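Local coordinates for protein phosphoglycerate dehydrogenase (Lactobacillus plantarum, PDB 3EVT) that probably catalyses the NAD-dependent oxidation of 3-phospho-D-glycerate to 3-phosphohydroxypyruvate, the first step of the phosphorylated pathway of serine biosynthesis, at residues 221-226 with 230-235; 23-28 with 40-45; 95-100 with 279-284; 104-109 with 133-138. All blocks are in the same frame, centred on the assembly; numbering follows the deposited sequence.

In the fold
From the N terminus, interaction 2 closes first, a short loop of 11 residues that ties the edge of the five-stranded sheet of the N-terminal domain to its middle strand. The chain then crosses over, and interaction 3 opens on helix 93-110. It closes only at 279-284, on the way back, so that it encloses nearly the whole NAD-binding domain. Nested inside it, one after the other, are interaction 4, joining the same helix to the loop ahead of the first Rossmann strand, and interaction 1, tying strand 222-225 to the turn that follows it. Interaction 1 touches both neighbours: I224 packs on M106 of interaction 4, and I226 on I98 of interaction 3.

Interaction 1 (221-226 with 230-235); sequences PMLINI and PAVDTT
N225 OD1, at the end of strand 222-225, takes two hydrogen bonds, from the side-chain amide of N197 and from the backbone N of G227. The other branch of the same amide, ND2, gives its hydrogen bond to R228 O, which probably fixes which way round the amide sits. With CG anti to the backbone N (chi1 -167°), the amide reaches over to the returning chain, where ND2 lies 3.3 Å from V232 CG2; the two side chains lie alongside each other, pointing opposite ways. The same methyl is met from the neighbouring position on that face of the strand, L223 CD2 standing 4.4 Å from V232 CG2. Just beyond, D233 caps the next helix: its OD1 accepts from T235 N at 3.0 Å, a weak and bent bond, and also from A236 N, while OD2 is bonded to S210 OG. N225 and R228 belong to the Asn-x-x-Arg signature of the D-2-hydroxyacid dehydrogenases. The contact begins the beta-alpha-beta unit of strand 222-225, helix 234-242 and strand 248-251; the strand lies between 194-197 and 248-251, with helix 93-110 packed against the side chains of M222 and I224.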
loop_
_atom_site.group_PDB
_atom_site.type_symbol
_atom_site.label_atom_id
_atom_site.label_comp_id
_atom_site.label_asym_id
_atom_site.label_seq_id
_atom_site.Cartn_x
_atom_site.Cartn_y
_atom_site.Cartn_z
ATOM N N PRO A 221 -8.614 15.061 11.703
ATOM C CA PRO A 221 -8.306 13.743 11.103
ATOM C C PRO A 221 -9.532 13.027 10.515
ATOM O O PRO A 221 -10.668 13.455 10.687
ATOM C CB PRO A 221 -7.744 12.947 12.284
ATOM C CG PRO A 221 -8.614 13.468 13.441
ATOM C CD PRO A 221 -8.795 14.983 13.157
ATOM N N MET A 222 -9.280 11.947 9.782
ATOM C CA MET A 222 -10.342 11.113 9.257
ATOM C C MET A 222 -10.558 9.939 10.268
ATOM O O MET A 222 -9.587 9.351 10.784
ATOM C CB MET A 222 -9.942 10.621 7.848
ATOM C CG MET A 222 -10.896 9.591 7.189
ATOM S SD MET A 222 -10.396 9.040 5.534
ATOM C CE MET A 222 -11.847 8.032 5.228
ATOM N N LEU A 223 -11.815 9.621 10.580
ATOM C CA LEU A 223 -12.078 8.550 11.535
ATOM C C LEU A 223 -12.527 7.317 10.792
ATOM O O LEU A 223 -13.399 7.421 9.921
ATOM C CB LEU A 223 -13.144 8.943 12.572
ATOM C CG LEU A 223 -13.548 7.766 13.497
ATOM C CD1 LEU A 223 -12.436 7.479 14.542
ATOM C CD2 LEU A 223 -14.839 8.112 14.195
ATOM N N ILE A 224 -11.943 6.156 11.115
ATOM C CA ILE A 224 -12.353 4.933 10.445
ATOM C C ILE A 224 -12.718 3.880 11.454
ATOM O O ILE A 224 -11.919 3.576 12.325
ATOM C CB ILE A 224 -11.256 4.393 9.492
ATOM C CG1 ILE A 224 -10.956 5.439 8.387
ATOM C CG2 ILE A 224 -11.728 3.038 8.880
ATOM C CD1 ILE A 224 -9.572 5.526 8.009
ATOM N N ASN A 225 -13.903 3.290 11.330
ATOM C CA ASN A 225 -14.332 2.272 12.302
ATOM C C ASN A 225 -14.473 0.902 11.678
ATOM O O ASN A 225 -15.365 0.651 10.876
ATOM C CB ASN A 225 -15.669 2.637 13.006
ATOM C CG ASN A 225 -15.921 1.756 14.218
ATOM O OD1 ASN A 225 -15.065 0.940 14.580
ATOM N ND2 ASN A 225 -17.074 1.920 14.861
ATOM N N ILE A 226 -13.590 -0.003 12.054
ATOM C CA ILE A 226 -13.687 -1.376 11.603
ATOM C C ILE A 226 -13.692 -2.217 12.882
ATOM O O ILE A 226 -13.338 -3.374 12.867
ATOM C CB ILE A 226 -12.494 -1.771 10.703
ATOM C CG1 ILE A 226 -11.179 -1.291 11.323
ATOM C CG2 ILE A 226 -12.650 -1.214 9.279
ATOM C CD1 ILE A 226 -9.995 -2.138 10.974
ATOM N N PRO A 230 -21.019 0.334 18.258
ATOM C CA PRO A 230 -21.171 1.147 19.496
ATOM C C PRO A 230 -19.877 1.736 20.083
ATOM O O PRO A 230 -19.933 2.342 21.135
ATOM C CB PRO A 230 -21.784 0.162 20.515
ATOM C CG PRO A 230 -22.249 -1.069 19.673
ATOM C CD PRO A 230 -21.347 -1.096 18.469
ATOM N N ALA A 231 -18.727 1.527 19.446
ATOM C CA ALA A 231 -17.511 2.186 19.897
ATOM C C ALA A 231 -17.640 3.675 19.632
ATOM O O ALA A 231 -17.006 4.476 20.279
ATOM C CB ALA A 231 -16.276 1.618 19.171
ATOM N N VAL A 232 -18.483 4.004 18.662
ATOM C CA VAL A 232 -18.623 5.331 18.126
ATOM C C VAL A 232 -20.024 5.892 18.371
ATOM O O VAL A 232 -21.046 5.317 17.995
ATOM C CB VAL A 232 -18.348 5.304 16.591
ATOM C CG1 VAL A 232 -18.720 6.624 15.908
ATOM C CG2 VAL A 232 -16.904 4.853 16.307
ATOM N N ASP A 233 -20.040 7.049 19.012
ATOM C CA ASP A 233 -21.240 7.803 19.274
ATOM C C ASP A 233 -21.633 8.532 17.990
ATOM O O ASP A 233 -20.969 9.499 17.549
ATOM C CB ASP A 233 -20.931 8.759 20.419
ATOM C CG ASP A 233 -22.132 9.580 20.849
ATOM O OD1 ASP A 233 -22.983 9.891 19.994
ATOM O OD2 ASP A 233 -22.178 9.967 22.051
ATOM N N THR A 234 -22.719 8.069 17.390
ATOM C CA THR A 234 -23.149 8.526 16.083
ATOM C C THR A 234 -23.462 10.022 16.116
ATOM O O THR A 234 -23.182 10.766 15.172
ATOM C CB THR A 234 -24.431 7.766 15.655
ATOM O OG1 THR A 234 -24.103 6.429 15.244
ATOM C CG2 THR A 234 -25.058 8.456 14.502
ATOM N N THR A 235 -24.039 10.466 17.223
ATOM C CA THR A 235 -24.394 11.872 17.359
ATOM C C THR A 235 -23.186 12.795 17.472
ATOM O O THR A 235 -23.072 13.771 16.705
ATOM C CB THR A 235 -25.359 12.082 18.546
ATOM O OG1 THR A 235 -26.604 11.456 18.200
ATOM C CG2 THR A 235 -25.584 13.572 18.797
#

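Interaction 2 (23-28 with 40-45); sequences PDWTFK and QIEVMY
W25 lays the far rim of its indole against V43 and the root of E42. The pair belongs to the five-stranded parallel sheet of the N-terminal domain, whose strand order 2-1-3-4-5 is that of a flavodoxin-like fold. W25 sits just ahead of edge strand 26-29, and V43 lies in strand 41-45; strand 3-6 runs between the two, so the indole has to span a whole strand, and the nearest alpha carbons, those of W25 and E42, are still 10.1 Å apart. A chi1 of -85° puts CG beside the backbone N, anti to the carbonyl carbon, and the indole also touches V4 of the intervening strand. At its far end CH2 meets E42 CB at 4.2 Å, using the aliphatic start of a side chain whose carboxylate makes a long, weak ion pair with K63. Helix 284-302 packs on this side of the sheet: F296 meets the indole edge-to-face, while F292 and F299 rest on V43. No hydrogen bond joins the two segments. The valine methyl comes at the ring obliquely, V43 CG2 lying 4.2 Å from W25 CZ3 and just as far from W25 CH2.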
loop_
_atom_site.group_PDB
_atom_site.type_symbol
_atom_site.label_atom_id
_atom_site.label_comp_id
_atom_site.label_asym_id
_atom_site.label_seq_id
_atom_site.Cartn_x
_atom_site.Cartn_y
_atom_site.Cartn_z
ATOM N N PRO A 23 7.204 -24.424 -17.416
ATOM C CA PRO A 23 7.076 -25.577 -18.275
ATOM C C PRO A 23 8.153 -26.584 -17.997
ATOM O O PRO A 23 8.012 -27.749 -18.414
ATOM C CB PRO A 23 7.185 -24.993 -19.692
ATOM C CG PRO A 23 7.853 -23.688 -19.532
ATOM C CD PRO A 23 7.457 -23.180 -18.158
ATOM N N ASP A 24 9.206 -26.202 -17.278
ATOM C CA ASP A 24 10.151 -27.222 -16.913
ATOM C C ASP A 24 9.871 -27.899 -15.542
ATOM O O ASP A 24 10.657 -28.737 -15.105
ATOM C CB ASP A 24 11.618 -26.758 -17.029
ATOM C CG ASP A 24 11.939 -25.582 -16.122
ATOM O OD1 ASP A 24 11.005 -24.860 -15.721
ATOM O OD2 ASP A 24 13.136 -25.358 -15.824
ATOM N N TRP A 25 8.762 -27.559 -14.882
ATOM C CA TRP A 25 8.439 -28.170 -13.610
ATOM C C TRP A 25 7.280 -29.158 -13.791
ATOM O O TRP A 25 6.427 -28.946 -14.619
ATOM C CB TRP A 25 8.075 -27.089 -12.600
ATOM C CG TRP A 25 9.261 -26.492 -11.896
ATOM C CD1 TRP A 25 10.101 -25.528 -12.380
ATOM C CD2 TRP A 25 9.745 -26.810 -10.567
ATOM N NE1 TRP A 25 11.076 -25.242 -11.446
ATOM C CE2 TRP A 25 10.895 -26.030 -10.342
ATOM C CE3 TRP A 25 9.315 -27.678 -9.560
ATOM C CZ2 TRP A 25 11.602 -26.067 -9.148
ATOM C CZ3 TRP A 25 10.029 -27.728 -8.365
ATOM C CH2 TRP A 25 11.160 -26.937 -8.173
ATOM N N THR A 26 7.260 -30.243 -13.023
ATOM C CA THR A 26 6.110 -31.125 -12.950
ATOM C C THR A 26 5.331 -30.870 -11.660
ATOM O O THR A 26 5.888 -30.970 -10.548
ATOM C CB THR A 26 6.527 -32.619 -12.909
ATOM O OG1 THR A 26 7.483 -32.874 -13.930
ATOM C CG2 THR A 26 5.338 -33.486 -13.175
ATOM N N PHE A 27 4.046 -30.571 -11.814
ATOM C CA PHE A 27 3.138 -30.413 -10.688
ATOM C C PHE A 27 2.352 -31.715 -10.488
ATOM O O PHE A 27 1.333 -31.957 -11.112
ATOM C CB PHE A 27 2.295 -29.145 -10.906
ATOM C CG PHE A 27 3.149 -27.928 -11.064
ATOM C CD1 PHE A 27 3.560 -27.217 -9.927
ATOM C CD2 PHE A 27 3.676 -27.580 -12.319
ATOM C CE1 PHE A 27 4.416 -26.131 -10.028
ATOM C CE2 PHE A 27 4.533 -26.487 -12.441
ATOM C CZ PHE A 27 4.904 -25.745 -11.290
ATOM N N LYS A 28 2.870 -32.584 -9.629
ATOM C CA LYS A 28 2.285 -33.927 -9.540
ATOM C C LYS A 28 1.230 -34.160 -8.434
ATOM O O LYS A 28 1.538 -34.154 -7.236
ATOM C CB LYS A 28 3.380 -35.002 -9.437
ATOM C CG LYS A 28 2.838 -36.399 -9.814
ATOM C CD LYS A 28 3.926 -37.415 -10.189
ATOM C CE LYS A 28 3.358 -38.472 -11.168
ATOM N NZ LYS A 28 3.738 -39.886 -10.816
ATOM N N GLN A 40 12.699 -36.823 -6.514
ATOM C CA GLN A 40 12.433 -35.772 -7.487
ATOM C C GLN A 40 11.717 -34.535 -6.892
ATOM O O GLN A 40 11.881 -33.403 -7.372
ATOM C CB GLN A 40 11.496 -36.344 -8.526
ATOM C CG GLN A 40 12.062 -37.532 -9.244
ATOM C CD GLN A 40 13.282 -37.094 -9.954
ATOM O OE1 GLN A 40 13.258 -36.841 -11.178
ATOM N NE2 GLN A 40 14.356 -36.918 -9.188
ATOM N N ILE A 41 10.869 -34.805 -5.898
ATOM C CA ILE A 41 10.061 -33.808 -5.195
ATOM C C ILE A 41 10.897 -32.719 -4.474
ATOM O O ILE A 41 11.502 -32.962 -3.447
ATOM C CB ILE A 41 9.092 -34.553 -4.210
ATOM C CG1 ILE A 41 8.253 -35.548 -5.016
ATOM C CG2 ILE A 41 8.249 -33.584 -3.382
ATOM C CD1 ILE A 41 7.420 -36.532 -4.192
ATOM N N GLU A 42 10.909 -31.501 -5.004
ATOM C CA GLU A 42 11.655 -30.453 -4.289
ATOM C C GLU A 42 10.750 -29.532 -3.476
ATOM O O GLU A 42 11.192 -28.854 -2.558
ATOM C CB GLU A 42 12.529 -29.642 -5.246
ATOM C CG GLU A 42 13.578 -30.478 -5.953
ATOM C CD GLU A 42 14.443 -29.627 -6.890
ATOM O OE1 GLU A 42 14.784 -28.476 -6.542
ATOM O OE2 GLU A 42 14.759 -30.107 -7.995
ATOM N N VAL A 43 9.478 -29.523 -3.840
ATOM C CA VAL A 43 8.506 -28.692 -3.174
ATOM C C VAL A 43 7.214 -29.488 -2.883
ATOM O O VAL A 43 6.821 -30.381 -3.633
ATOM C CB VAL A 43 8.172 -27.495 -4.039
ATOM C CG1 VAL A 43 7.082 -26.650 -3.380
ATOM C CG2 VAL A 43 9.461 -26.705 -4.352
ATOM N N MET A 44 6.573 -29.158 -1.770
ATOM C CA MET A 44 5.325 -29.767 -1.437
ATOM C C MET A 44 4.313 -28.657 -1.206
ATOM O O MET A 44 4.529 -27.732 -0.398
ATOM C CB MET A 44 5.508 -30.696 -0.202
ATOM C CG MET A 44 4.375 -31.744 0.020
ATOM S SD MET A 44 4.661 -32.811 1.509
ATOM C CE MET A 44 6.417 -32.999 1.291
ATOM N N TYR A 45 3.226 -28.709 -1.956
ATOM C CA TYR A 45 2.107 -27.833 -1.684
ATOM C C TYR A 45 1.061 -28.604 -0.848
ATOM O O TYR A 45 0.408 -29.532 -1.370
ATOM C CB TYR A 45 1.524 -27.384 -3.007
ATOM C CG TYR A 45 0.305 -26.513 -2.874
ATOM C CD1 TYR A 45 0.215 -25.536 -1.889
ATOM C CD2 TYR A 45 -0.758 -26.650 -3.759
ATOM C CE1 TYR A 45 -0.950 -24.706 -1.786
ATOM C CE2 TYR A 45 -1.885 -25.832 -3.676
ATOM C CZ TYR A 45 -1.975 -24.866 -2.697
ATOM O OH TYR A 45 -3.131 -24.124 -2.644
#

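Interaction 3 (95-100 with 279-284); sequences ADAISE and GQIAHF
G279 comes first, pressed against the side of helix 93-110 at I98. Its CA lies 3.5 Å from I98 CG1, tighter than usual for two carbons, and the backbone N of G279 is 3.9 Å from that same CG1. I98 reaches it because chi1 of -65° puts CG1 beside the backbone N; CD1 continues past the glycine, still 4.1 Å from G279 CA, while the other branch of I98 serves I226, just past strand 222-225. After Q280, whose CB points away from the helix, I281 comes back to it: its CG2 meets A97 CB at 3.6 Å, one methyl against another, and I281 also touches I93 and H94 nearer the start of the helix. The segment belongs to the interdomain crossing usual in D-2-hydroxyacid dehydrogenases, in which one long helix leads into the NAD-binding domain and a later linker leads back out, here into helix 284-302. The same turns of helix 93-110 also face the second subunit: A97 packs on its R111, and both carboxylate oxygens of E100 accept backbone N-H groups, from L135 and T136 of that subunit. Past A282 the chain leaves the helix behind, and H283 and F284 turn to each other, with H283 NE2 3.1 Å above the plane of the F284 ring, over its centre.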
loop_
_atom_site.group_PDB
_atom_site.type_symbol
_atom_site.label_atom_id
_atom_site.label_comp_id
_atom_site.label_asym_id
_atom_site.label_seq_id
_atom_site.Cartn_x
_atom_site.Cartn_y
_atom_site.Cartn_z
ATOM N N ALA A 95 -6.850 -10.717 8.301
ATOM C CA ALA A 95 -6.221 -9.443 8.698
ATOM C C ALA A 95 -5.678 -8.628 7.512
ATOM O O ALA A 95 -5.833 -7.442 7.502
ATOM C CB ALA A 95 -5.135 -9.671 9.727
ATOM N N ASP A 96 -5.040 -9.263 6.525
ATOM C CA ASP A 96 -4.672 -8.601 5.252
ATOM C C ASP A 96 -5.831 -7.938 4.508
ATOM O O ASP A 96 -5.680 -6.797 4.059
ATOM C CB ASP A 96 -3.995 -9.587 4.279
ATOM C CG ASP A 96 -2.446 -9.416 4.221
ATOM O OD1 ASP A 96 -1.784 -9.423 5.315
ATOM O OD2 ASP A 96 -1.884 -9.300 3.074
ATOM N N ALA A 97 -6.963 -8.627 4.346
ATOM C CA ALA A 97 -8.105 -8.014 3.660
ATOM C C ALA A 97 -8.642 -6.785 4.379
ATOM O O ALA A 97 -8.920 -5.791 3.755
ATOM C CB ALA A 97 -9.262 -9.027 3.413
ATOM N N ILE A 98 -8.824 -6.882 5.688
ATOM C CA ILE A 98 -9.321 -5.773 6.472
ATOM C C ILE A 98 -8.345 -4.591 6.417
ATOM O O ILE A 98 -8.736 -3.437 6.337
ATOM C CB ILE A 98 -9.471 -6.194 7.931
ATOM C CG1 ILE A 98 -10.542 -7.269 8.079
ATOM C CG2 ILE A 98 -9.681 -4.978 8.808
ATOM C CD1 ILE A 98 -10.458 -8.052 9.517
ATOM N N SER A 99 -7.060 -4.870 6.426
ATOM C CA SER A 99 -6.121 -3.783 6.274
ATOM C C SER A 99 -6.247 -3.077 4.931
ATOM O O SER A 99 -6.182 -1.824 4.860
ATOM C CB SER A 99 -4.709 -4.309 6.421
ATOM O OG SER A 99 -4.508 -4.634 7.774
ATOM N N GLU A 100 -6.377 -3.862 3.860
ATOM C CA GLU A 100 -6.639 -3.292 2.521
ATOM C C GLU A 100 -7.893 -2.393 2.471
ATOM O O GLU A 100 -7.880 -1.332 1.853
ATOM C CB GLU A 100 -6.752 -4.410 1.468
ATOM C CG GLU A 100 -5.380 -5.078 1.147
ATOM C CD GLU A 100 -5.440 -5.850 -0.159
ATOM O OE1 GLU A 100 -6.401 -5.571 -0.948
ATOM O OE2 GLU A 100 -4.524 -6.693 -0.401
ATOM N N GLY A 279 -14.052 -7.478 6.357
ATOM C CA GLY A 279 -13.394 -8.737 6.707
ATOM C C GLY A 279 -13.789 -9.953 5.863
ATOM O O GLY A 279 -13.191 -11.049 6.031
ATOM N N GLN A 280 -14.792 -9.787 4.992
ATOM C CA GLN A 280 -15.222 -10.871 4.092
ATOM C C GLN A 280 -14.129 -11.261 3.094
ATOM O O GLN A 280 -13.655 -10.424 2.301
ATOM C CB GLN A 280 -16.468 -10.470 3.321
ATOM C CG GLN A 280 -17.579 -9.997 4.205
ATOM C CD GLN A 280 -18.923 -9.989 3.513
ATOM O OE1 GLN A 280 -19.066 -9.515 2.380
ATOM N NE2 GLN A 280 -19.925 -10.516 4.199
ATOM N N ILE A 281 -13.712 -12.522 3.140
ATOM C CA ILE A 281 -12.695 -13.009 2.213
ATOM C C ILE A 281 -13.271 -14.135 1.423
ATOM O O ILE A 281 -14.298 -14.709 1.799
ATOM C CB ILE A 281 -11.434 -13.538 2.919
ATOM C CG1 ILE A 281 -11.797 -14.524 4.034
ATOM C CG2 ILE A 281 -10.628 -12.401 3.503
ATOM C CD1 ILE A 281 -10.565 -15.071 4.730
ATOM N N ALA A 282 -12.612 -14.461 0.316
ATOM C CA ALA A 282 -13.105 -15.565 -0.496
ATOM C C ALA A 282 -12.887 -16.912 0.176
ATOM O O ALA A 282 -12.447 -17.034 1.332
ATOM C CB ALA A 282 -12.485 -15.561 -1.888
ATOM N N HIS A 283 -13.190 -17.935 -0.592
ATOM C CA HIS A 283 -13.164 -19.299 -0.114
ATOM C C HIS A 283 -11.675 -19.706 0.002
ATOM O O HIS A 283 -10.838 -19.177 -0.732
ATOM C CB HIS A 283 -13.987 -20.147 -1.116
ATOM C CG HIS A 283 -13.792 -21.623 -0.990
ATOM N ND1 HIS A 283 -14.780 -22.474 -0.537
ATOM C CD2 HIS A 283 -12.729 -22.406 -1.285
ATOM C CE1 HIS A 283 -14.330 -23.717 -0.550
ATOM N NE2 HIS A 283 -13.088 -23.705 -1.011
ATOM N N PHE A 284 -11.336 -20.595 0.935
ATOM C CA PHE A 284 -9.937 -20.981 1.104
ATOM C C PHE A 284 -9.215 -21.302 -0.218
ATOM O O PHE A 284 -8.165 -20.753 -0.504
ATOM C CB PHE A 284 -9.758 -22.121 2.119
ATOM C CG PHE A 284 -10.673 -23.284 1.904
ATOM C CD1 PHE A 284 -10.214 -24.455 1.305
ATOM C CD2 PHE A 284 -12.007 -23.204 2.306
ATOM C CE1 PHE A 284 -11.088 -25.539 1.116
ATOM C CE2 PHE A 284 -12.885 -24.269 2.121
ATOM C CZ PHE A 284 -12.431 -25.435 1.526
#

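Interaction 4 (104-109 with 133-138); sequences AAMLSV and STLTGQ
Helix 93-110, which meets its copy across the dimer interface, here receives L135 from the loop leading into strand 139-143, the first strand of the Rossmann fold. L135 drives its two methyls at neighbouring helix residues, M106 and L107. CD1 lies 3.6 Å from L107 CG and 3.7 Å from L107 CD2, the L107 and L135 side chains set roughly perpendicular; CD2 rests on M106 CB at 3.9 Å. For L107, a chi1 of -76° sets CG beside the backbone N and brings its branch round to the loop, while the same residue also packs on L107 of the second subunit. An alanine here would leave L135 CD1 without its nearest neighbour and is likely to open a gap at the subunit interface. M106 also touches I224, and both it and L135 touch F194. The loop is shaped by a type II turn from L135 to Q138, closed by Q138 N to L135 O at 2.9 Å; G137 has a positive phi (93°), where a side chain would collide with the carbonyl oxygen of T136. The Q138 side chain folds back to the residues ahead of the turn, its NE2 making a short bond, 2.6 Å, to T134 O; the oxygen lies close to the plane of the glutamine amide, but the nitrogen stands 45° out of the T134 carbonyl plane.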
loop_
_atom_site.group_PDB
_atom_site.type_symbol
_atom_site.label_atom_id
_atom_site.label_comp_id
_atom_site.label_asym_id
_atom_site.label_seq_id
_atom_site.Cartn_x
_atom_site.Cartn_y
_atom_site.Cartn_z
ATOM N N ALA A 104 -7.962 1.535 1.584
ATOM C CA ALA A 104 -8.877 1.914 0.528
ATOM C C ALA A 104 -9.681 3.121 0.944
ATOM O O ALA A 104 -9.899 4.053 0.145
ATOM C CB ALA A 104 -9.818 0.722 0.194
ATOM N N ALA A 105 -10.136 3.119 2.194
ATOM C CA ALA A 105 -10.902 4.229 2.684
ATOM C C ALA A 105 -10.031 5.495 2.672
ATOM O O ALA A 105 -10.483 6.564 2.266
ATOM C CB ALA A 105 -11.420 3.910 4.101
ATOM N N MET A 106 -8.790 5.363 3.135
ATOM C CA MET A 106 -7.893 6.488 3.327
ATOM C C MET A 106 -7.446 7.015 1.977
ATOM O O MET A 106 -7.465 8.222 1.745
ATOM C CB MET A 106 -6.644 6.095 4.188
ATOM C CG MET A 106 -6.886 5.746 5.688
ATOM S SD MET A 106 -5.362 5.554 6.700
ATOM C CE MET A 106 -4.581 4.163 5.949
ATOM N N LEU A 107 -7.011 6.123 1.093
ATOM C CA LEU A 107 -6.577 6.515 -0.280
ATOM C C LEU A 107 -7.677 7.102 -1.152
ATOM O O LEU A 107 -7.472 8.099 -1.869
ATOM C CB LEU A 107 -5.939 5.330 -1.004
ATOM C CG LEU A 107 -4.520 5.058 -0.515
ATOM C CD1 LEU A 107 -4.071 3.558 -0.804
ATOM C CD2 LEU A 107 -3.576 6.074 -1.132
ATOM N N SER A 108 -8.867 6.521 -1.107
ATOM C CA SER A 108 -9.893 7.077 -1.957
ATOM C C SER A 108 -10.271 8.489 -1.560
ATOM O O SER A 108 -10.588 9.273 -2.425
ATOM C CB SER A 108 -11.125 6.196 -2.048
ATOM O OG SER A 108 -11.826 6.189 -0.852
ATOM N N VAL A 109 -10.183 8.807 -0.265
ATOM C CA VAL A 109 -10.315 10.173 0.237
ATOM C C VAL A 109 -9.156 11.077 -0.134
ATOM O O VAL A 109 -9.390 12.007 -0.868
ATOM C CB VAL A 109 -10.593 10.225 1.742
ATOM C CG1 VAL A 109 -10.284 11.659 2.326
ATOM C CG2 VAL A 109 -12.053 9.812 1.994
ATOM N N SER A 133 -3.772 14.830 -1.039
ATOM C CA SER A 133 -2.580 14.677 -0.220
ATOM C C SER A 133 -2.176 13.207 -0.338
ATOM O O SER A 133 -2.872 12.429 -1.000
ATOM C CB SER A 133 -2.896 15.118 1.226
ATOM O OG SER A 133 -4.039 14.416 1.758
ATOM N N THR A 134 -1.049 12.821 0.250
ATOM C CA THR A 134 -0.590 11.442 0.155
ATOM C C THR A 134 -0.612 10.801 1.544
ATOM O O THR A 134 -0.509 11.525 2.556
ATOM C CB THR A 134 0.872 11.351 -0.405
ATOM O OG1 THR A 134 1.727 12.126 0.406
ATOM C CG2 THR A 134 0.984 11.875 -1.872
ATOM N N LEU A 135 -0.718 9.476 1.604
ATOM C CA LEU A 135 -0.466 8.773 2.857
ATOM C C LEU A 135 0.990 8.924 3.335
ATOM O O LEU A 135 1.266 9.075 4.537
ATOM C CB LEU A 135 -0.830 7.288 2.738
ATOM C CG LEU A 135 -2.319 7.019 2.395
ATOM C CD1 LEU A 135 -2.615 5.556 2.448
ATOM C CD2 LEU A 135 -3.204 7.749 3.312
ATOM N N THR A 136 1.923 8.883 2.390
ATOM C CA THR A 136 3.325 8.979 2.766
ATOM C C THR A 136 3.516 10.250 3.601
ATOM O O THR A 136 3.016 11.323 3.262
ATOM C CB THR A 136 4.275 8.921 1.576
ATOM O OG1 THR A 136 5.636 8.849 2.050
ATOM C CG2 THR A 136 4.085 10.125 0.652
ATOM N N GLY A 137 4.146 10.100 4.752
ATOM C CA GLY A 137 4.409 11.281 5.552
ATOM C C GLY A 137 3.342 11.602 6.592
ATOM O O GLY A 137 3.570 12.476 7.391
ATOM N N GLN A 138 2.188 10.922 6.584
ATOM C CA GLN A 138 1.105 11.232 7.540
ATOM C C GLN A 138 1.081 10.269 8.749
ATOM O O GLN A 138 1.809 9.238 8.769
ATOM C CB GLN A 138 -0.270 11.357 6.830
ATOM C CG GLN A 138 -0.299 12.341 5.644
ATOM C CD GLN A 138 -1.727 12.902 5.320
ATOM O OE1 GLN A 138 -2.426 13.379 6.228
ATOM N NE2 GLN A 138 -2.153 12.846 4.019
#